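Local coordinates for translation initiation factor eIF2b-like protein,Translation initiation factor eIF2b-like protein (Chaetomium thermophilum, PDB 4ZEM) that serves as the beta subunit of eIF2B, the heterodecameric factor that probably catalyses guanine nucleotide exchange on eIF2 during translation initiation, at residues L31-L34 against L35-Q39; V163-G166 against I167-I170; I174-A177 against D178-A182. All coordinates share one frame; numbering follows the deposited sequence.

Overall arrangement
The three contacts follow one another along the chain, and each is local, along a helix or at its end. Interaction 1 closes helix 24-37; interactions 2 and 3 lie on the long helix 154-182, the former midway and the latter at its C-terminal end. Interaction 1 is centred about 24 Å from interaction 2 and about 25 Å from interaction 3, without touching either, while the centres of interactions 2 and 3 are about 17 Å apart. Helix 43-59 receives side chains from the first two. Helix 154-182 runs from the helical bundle to the Rossmann-like part with its seven-stranded sheet, where interaction 3 meets helix 202-214, consistent with its joining the two.

Interaction 1. Residues L31-L34 against L35-Q39; sequences LIFL and LKRRQ
L31 O accepts the backbone N-H of L35 at 2.9 Å, a fairly straight bond (N-H...O angle 159°) that begins the last turns of helix 24-37, which finish in a Schellman motif. The next two i to i+4 bonds follow in step, K36 N to I32 O and R37 N to F33 O. R38 then leaves the helix with a positive phi, and this reversal brings Q39 N back to L34 O at 3.1 Å in a weak six-to-one bond. A further weak bond, from R38 N to L35 O, spans 3.2 Å.

On one flank R37 folds back over F33. The phenyl CG stands anti to the backbone N of its own residue, while the arginine chain bends at chi2 (-68°), and CG of R37 comes to rest over one ring face in a CH-pi contact, 4.0 Å from the centroid. Farther out, ring atom CE1 of F33 sits over the centre of the guanidinium face, 3.3 Å from R37 CZ. The two planes are inclined by 59°, far from a parallel stack.

On the buried side L31 CD1 reaches the branch point CG of L35 at 4.3 Å. L31 also meets A48 and L52 of helix 43-59, and L35 meets C45 of the same helix. A82 of helix 65-82 is touched by L35 and, at the margin, by I32 and K36. Helix 12-18 covers L31 and L34 through W15.

The capping turn also brings the side chains of L34 and Q39 together. The glutamine runs out extended, with its NE2 hydrogen-bonded to P10 O, and the carbonyl oxygen OE1 of the same amide lies 3.4 Å from the methyl CD2 of L34.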
# COMPACT_ATOMS: atom_id res chain seq x y z
N LEU A 31 0.34 -10.25 16.11
CA LEU A 31 0.34 -9.85 14.71
C LEU A 31 1.23 -10.77 13.88
O LEU A 31 0.87 -11.15 12.77
CB LEU A 31 0.79 -8.40 14.54
CG LEU A 31 0.64 -7.80 13.14
CD1 LEU A 31 -0.69 -8.20 12.50
CD2 LEU A 31 0.81 -6.29 13.15
N ILE A 32 2.38 -11.14 14.44
CA ILE A 32 3.30 -12.06 13.77
C ILE A 32 2.58 -13.37 13.50
O ILE A 32 2.70 -13.95 12.42
CB ILE A 32 4.57 -12.34 14.62
CG1 ILE A 32 5.42 -11.08 14.76
CG2 ILE A 32 5.40 -13.45 14.00
CD1 ILE A 32 6.15 -10.71 13.50
N PHE A 33 1.80 -13.80 14.48
CA PHE A 33 1.01 -15.02 14.36
C PHE A 33 -0.01 -14.92 13.24
O PHE A 33 -0.19 -15.85 12.46
CB PHE A 33 0.32 -15.33 15.69
CG PHE A 33 -0.51 -16.58 15.67
CD1 PHE A 33 0.09 -17.82 15.73
CD2 PHE A 33 -1.89 -16.51 15.60
CE1 PHE A 33 -0.67 -18.98 15.72
CE2 PHE A 33 -2.66 -17.65 15.59
CZ PHE A 33 -2.05 -18.89 15.65
N LEU A 34 -0.69 -13.77 13.15
CA LEU A 34 -1.70 -13.55 12.12
C LEU A 34 -1.09 -13.54 10.72
O LEU A 34 -1.67 -14.08 9.78
CB LEU A 34 -2.45 -12.24 12.38
CG LEU A 34 -3.29 -12.20 13.65
CD1 LEU A 34 -3.93 -10.84 13.85
CD2 LEU A 34 -4.36 -13.29 13.61
N LEU A 35 0.08 -12.92 10.59
CA LEU A 35 0.77 -12.86 9.30
C LEU A 35 1.22 -14.23 8.81
O LEU A 35 1.08 -14.54 7.62
CB LEU A 35 1.98 -11.93 9.39
CG LEU A 35 1.69 -10.46 9.70
CD1 LEU A 35 2.99 -9.69 9.88
CD2 LEU A 35 0.87 -9.85 8.58
N LYS A 36 1.76 -15.05 9.71
CA LYS A 36 2.23 -16.39 9.35
C LYS A 36 1.10 -17.35 8.97
O LYS A 36 1.23 -18.12 8.02
CB LYS A 36 3.04 -17.00 10.50
CG LYS A 36 4.31 -16.24 10.85
CD LYS A 36 5.18 -17.04 11.81
CE LYS A 36 4.38 -17.53 13.01
NZ LYS A 36 5.24 -18.24 14.01
N ARG A 37 -0.01 -17.30 9.71
CA ARG A 37 -1.15 -18.15 9.39
C ARG A 37 -1.92 -17.55 8.23
O ARG A 37 -2.83 -18.18 7.69
CB ARG A 37 -2.06 -18.33 10.61
CG ARG A 37 -1.37 -18.94 11.82
CD ARG A 37 -1.00 -20.39 11.54
NE ARG A 37 -0.33 -21.02 12.67
CZ ARG A 37 -0.95 -21.60 13.69
NH1 ARG A 37 -2.28 -21.62 13.73
NH2 ARG A 37 -0.26 -22.15 14.67
N ARG A 38 -1.56 -16.32 7.90
CA ARG A 38 -2.03 -15.63 6.70
C ARG A 38 -3.50 -15.26 6.83
O ARG A 38 -4.21 -15.11 5.83
CB ARG A 38 -1.78 -16.47 5.45
CG ARG A 38 -0.30 -16.53 5.11
CD ARG A 38 -0.02 -17.17 3.77
NE ARG A 38 1.42 -17.32 3.58
CZ ARG A 38 2.00 -17.58 2.41
NH1 ARG A 38 1.27 -17.70 1.31
NH2 ARG A 38 3.32 -17.70 2.34
N GLN A 39 -3.97 -15.16 8.07
CA GLN A 39 -5.31 -14.65 8.35
C GLN A 39 -5.39 -13.20 7.89
O GLN A 39 -6.44 -12.72 7.48
CB GLN A 39 -5.65 -14.80 9.83
CG GLN A 39 -7.09 -14.46 10.17
CD GLN A 39 -7.45 -14.83 11.59
OE1 GLN A 39 -6.65 -15.44 12.31
NE2 GLN A 39 -8.65 -14.47 12.01

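Interaction 2. Residues V163-G166 against I167-I170; sequences VMDG and IEEI
Two regular turns of the long amphipathic helix 154-182 are held here by four consecutive i to i+4 backbone bonds. I167 N donates to V163 O at 2.9 Å, and the remaining three are E168 N to M164 O, E169 N to D165 O and I170 N to G166 O, the last at 3.0 Å. On the buried side V163 CG1, set anti to its residue's backbone N (chi1 168°), meets I167 CD1 at 4.1 Å. The isoleucine's CG1 also lies close to V163 O, the acceptor of its own N-H. V163 and I167 both reach helices 43-59 and 88-104, touching V57 and I100, and R54, V96 and L99.

D165 and E169 are exposed, E168 partly so and near R54. D165 and E168 lie alongside each other and point the same way, their carboxylate planes 27° apart, with D165 OD1 3.5 Å from E168 OE1. Such proximity of like charges is likely to be unfavourable, though a long, weak ion pair from E168 to R54 may ease it. With branched aliphatic residues inward and carboxylates toward the outer side, this part of the helix is typical of an amphipathic helix packed in an alpha-helical bundle.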
# COMPACT_ATOMS: atom_id res chain seq x y z
N VAL A 163 4.54 12.22 16.59
CA VAL A 163 4.76 11.05 15.75
C VAL A 163 3.54 10.14 15.71
O VAL A 163 3.15 9.66 14.64
CB VAL A 163 5.98 10.23 16.22
CG1 VAL A 163 6.02 8.87 15.53
CG2 VAL A 163 7.26 11.00 15.97
N MET A 164 2.92 9.93 16.87
CA MET A 164 1.73 9.09 16.93
C MET A 164 0.60 9.67 16.08
O MET A 164 -0.11 8.94 15.38
CB MET A 164 1.26 8.95 18.39
CG MET A 164 2.17 8.09 19.26
SD MET A 164 1.68 8.04 21.01
CE MET A 164 0.04 7.35 20.90
N ASP A 165 0.46 10.99 16.13
CA ASP A 165 -0.50 11.70 15.30
C ASP A 165 -0.24 11.47 13.80
O ASP A 165 -1.16 11.21 13.03
CB ASP A 165 -0.49 13.19 15.64
CG ASP A 165 -1.40 13.52 16.81
OD1 ASP A 165 -2.22 12.67 17.19
OD2 ASP A 165 -1.29 14.64 17.37
N GLY A 166 1.03 11.57 13.41
CA GLY A 166 1.43 11.39 12.03
C GLY A 166 1.13 9.99 11.54
O GLY A 166 0.75 9.78 10.38
N ILE A 167 1.33 9.01 12.43
CA ILE A 167 1.03 7.62 12.11
C ILE A 167 -0.47 7.40 11.92
O ILE A 167 -0.88 6.61 11.07
CB ILE A 167 1.57 6.67 13.20
CG1 ILE A 167 3.09 6.79 13.29
CG2 ILE A 167 1.19 5.23 12.89
CD1 ILE A 167 3.73 5.76 14.21
N GLU A 168 -1.29 8.12 12.67
CA GLU A 168 -2.74 8.04 12.48
C GLU A 168 -3.12 8.53 11.10
O GLU A 168 -4.01 7.99 10.45
CB GLU A 168 -3.48 8.85 13.54
CG GLU A 168 -4.11 8.03 14.64
CD GLU A 168 -4.66 8.89 15.77
OE1 GLU A 168 -3.93 9.76 16.29
OE2 GLU A 168 -5.84 8.69 16.12
N GLU A 169 -2.42 9.57 10.66
CA GLU A 169 -2.60 10.14 9.32
C GLU A 169 -2.21 9.14 8.23
O GLU A 169 -2.89 9.03 7.20
CB GLU A 169 -1.79 11.43 9.23
CG GLU A 169 -2.54 12.61 9.83
CD GLU A 169 -1.64 13.80 10.13
OE1 GLU A 169 -0.80 14.15 9.27
OE2 GLU A 169 -1.77 14.38 11.23
N ILE A 170 -1.11 8.43 8.45
CA ILE A 170 -0.69 7.38 7.53
C ILE A 170 -1.77 6.31 7.45
O ILE A 170 -2.10 5.82 6.37
CB ILE A 170 0.65 6.76 7.97
CG1 ILE A 170 1.78 7.75 7.68
CG2 ILE A 170 0.92 5.44 7.26
CD1 ILE A 170 3.15 7.19 7.92

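Interaction 3. Residues I174-A177 against D178-A182; sequences INQA and DDQIA
Near its C-terminal end, helix 154-182 is kinked where the N-H groups of D178 and D179 have no bond to the preceding turn; waters bridge the gap in the bonding. Water 1 accepts the N-H of D178 (O to N 3.0 Å), donates to I174 O at 2.8 Å and more weakly to N175 O. Water 2 links D179 N to N175 O, 2.8 Å from the latter.

Direct backbone bonds resume beyond the break: Q180 N donates to Q176 O at 3.0 Å and I181 N to A177 O at 2.9 Å.

Among side chains, Q180 has CG beside its backbone N (chi1 -77°) and an extended chain, which lays CG and CD against Q176 O. Its NE2 stays 3.8 Å from Q176 OE1, too long for a hydrogen bond, the amide planes 86° apart. Q180 also touches N363 of a loop. An alanine here is likely to leave the Q176 carbonyl less shielded and to lose the contacts with the Q176 amide and N363.

Polar and apolar contacts join this end to helix 202-214 of the Rossmann-like part: I181 packs on F207, and the carboxylate of D178 divides its oxygens, OD2 forming a salt bridge with R206 NH2 and OD1 a hydrogen bond with T203 OG1.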
# COMPACT_ATOMS: atom_id res chain seq x y z
N ILE A 174 -3.95 5.23 4.18
CA ILE A 174 -4.15 3.84 3.76
C ILE A 174 -5.62 3.48 3.60
O ILE A 174 -6.01 2.88 2.60
CB ILE A 174 -3.49 2.88 4.77
CG1 ILE A 174 -1.97 3.10 4.79
CG2 ILE A 174 -3.83 1.43 4.44
CD1 ILE A 174 -1.27 2.32 5.90
N ASN A 175 -6.43 3.84 4.59
CA ASN A 175 -7.85 3.53 4.56
C ASN A 175 -8.61 4.27 3.46
O ASN A 175 -9.60 3.76 2.94
CB ASN A 175 -8.48 3.84 5.92
CG ASN A 175 -8.08 2.83 6.99
OD1 ASN A 175 -7.83 1.67 6.70
ND2 ASN A 175 -8.03 3.29 8.24
N GLN A 176 -8.18 5.48 3.14
CA GLN A 176 -8.90 6.28 2.15
C GLN A 176 -8.37 6.12 0.72
O GLN A 176 -8.93 6.70 -0.20
CB GLN A 176 -8.87 7.75 2.54
CG GLN A 176 -9.53 8.03 3.88
CD GLN A 176 -9.39 9.48 4.31
OE1 GLN A 176 -8.98 10.33 3.52
NE2 GLN A 176 -9.72 9.76 5.56
N ALA A 177 -7.33 5.31 0.54
CA ALA A 177 -6.68 5.20 -0.77
C ALA A 177 -7.61 4.70 -1.89
O ALA A 177 -7.62 5.27 -2.98
CB ALA A 177 -5.45 4.29 -0.68
N ASP A 178 -8.40 3.67 -1.61
CA ASP A 178 -9.29 3.11 -2.64
C ASP A 178 -10.33 4.12 -3.13
O ASP A 178 -10.59 4.21 -4.34
CB ASP A 178 -10.00 1.86 -2.10
CG ASP A 178 -9.11 0.62 -2.15
OD1 ASP A 178 -7.99 0.72 -2.68
OD2 ASP A 178 -9.54 -0.45 -1.67
N ASP A 179 -10.92 4.87 -2.21
CA ASP A 179 -11.90 5.89 -2.56
C ASP A 179 -11.25 7.04 -3.33
O ASP A 179 -11.85 7.61 -4.23
CB ASP A 179 -12.61 6.42 -1.32
CG ASP A 179 -13.58 5.42 -0.73
OD1 ASP A 179 -14.00 4.50 -1.47
OD2 ASP A 179 -13.92 5.54 0.47
N GLN A 180 -10.04 7.40 -2.94
CA GLN A 180 -9.34 8.47 -3.63
C GLN A 180 -9.00 8.04 -5.05
O GLN A 180 -9.15 8.82 -5.99
CB GLN A 180 -8.10 8.89 -2.86
CG GLN A 180 -8.43 9.75 -1.66
CD GLN A 180 -7.25 9.95 -0.75
OE1 GLN A 180 -6.26 9.23 -0.82
NE2 GLN A 180 -7.36 10.93 0.14
N ILE A 181 -8.56 6.80 -5.21
CA ILE A 181 -8.28 6.26 -6.53
C ILE A 181 -9.57 6.23 -7.37
O ILE A 181 -9.57 6.63 -8.54
CB ILE A 181 -7.67 4.85 -6.44
CG1 ILE A 181 -6.27 4.93 -5.82
CG2 ILE A 181 -7.62 4.20 -7.82
CD1 ILE A 181 -5.62 3.58 -5.54
N ALA A 182 -10.67 5.82 -6.74
CA ALA A 182 -11.96 5.73 -7.41
C ALA A 182 -12.52 7.10 -7.82
O ALA A 182 -13.37 7.17 -8.69
CB ALA A 182 -12.97 5.00 -6.53
O HOH W 1 -8.08 2.02 0.90
O HOH W 2 -11.14 3.85 0.62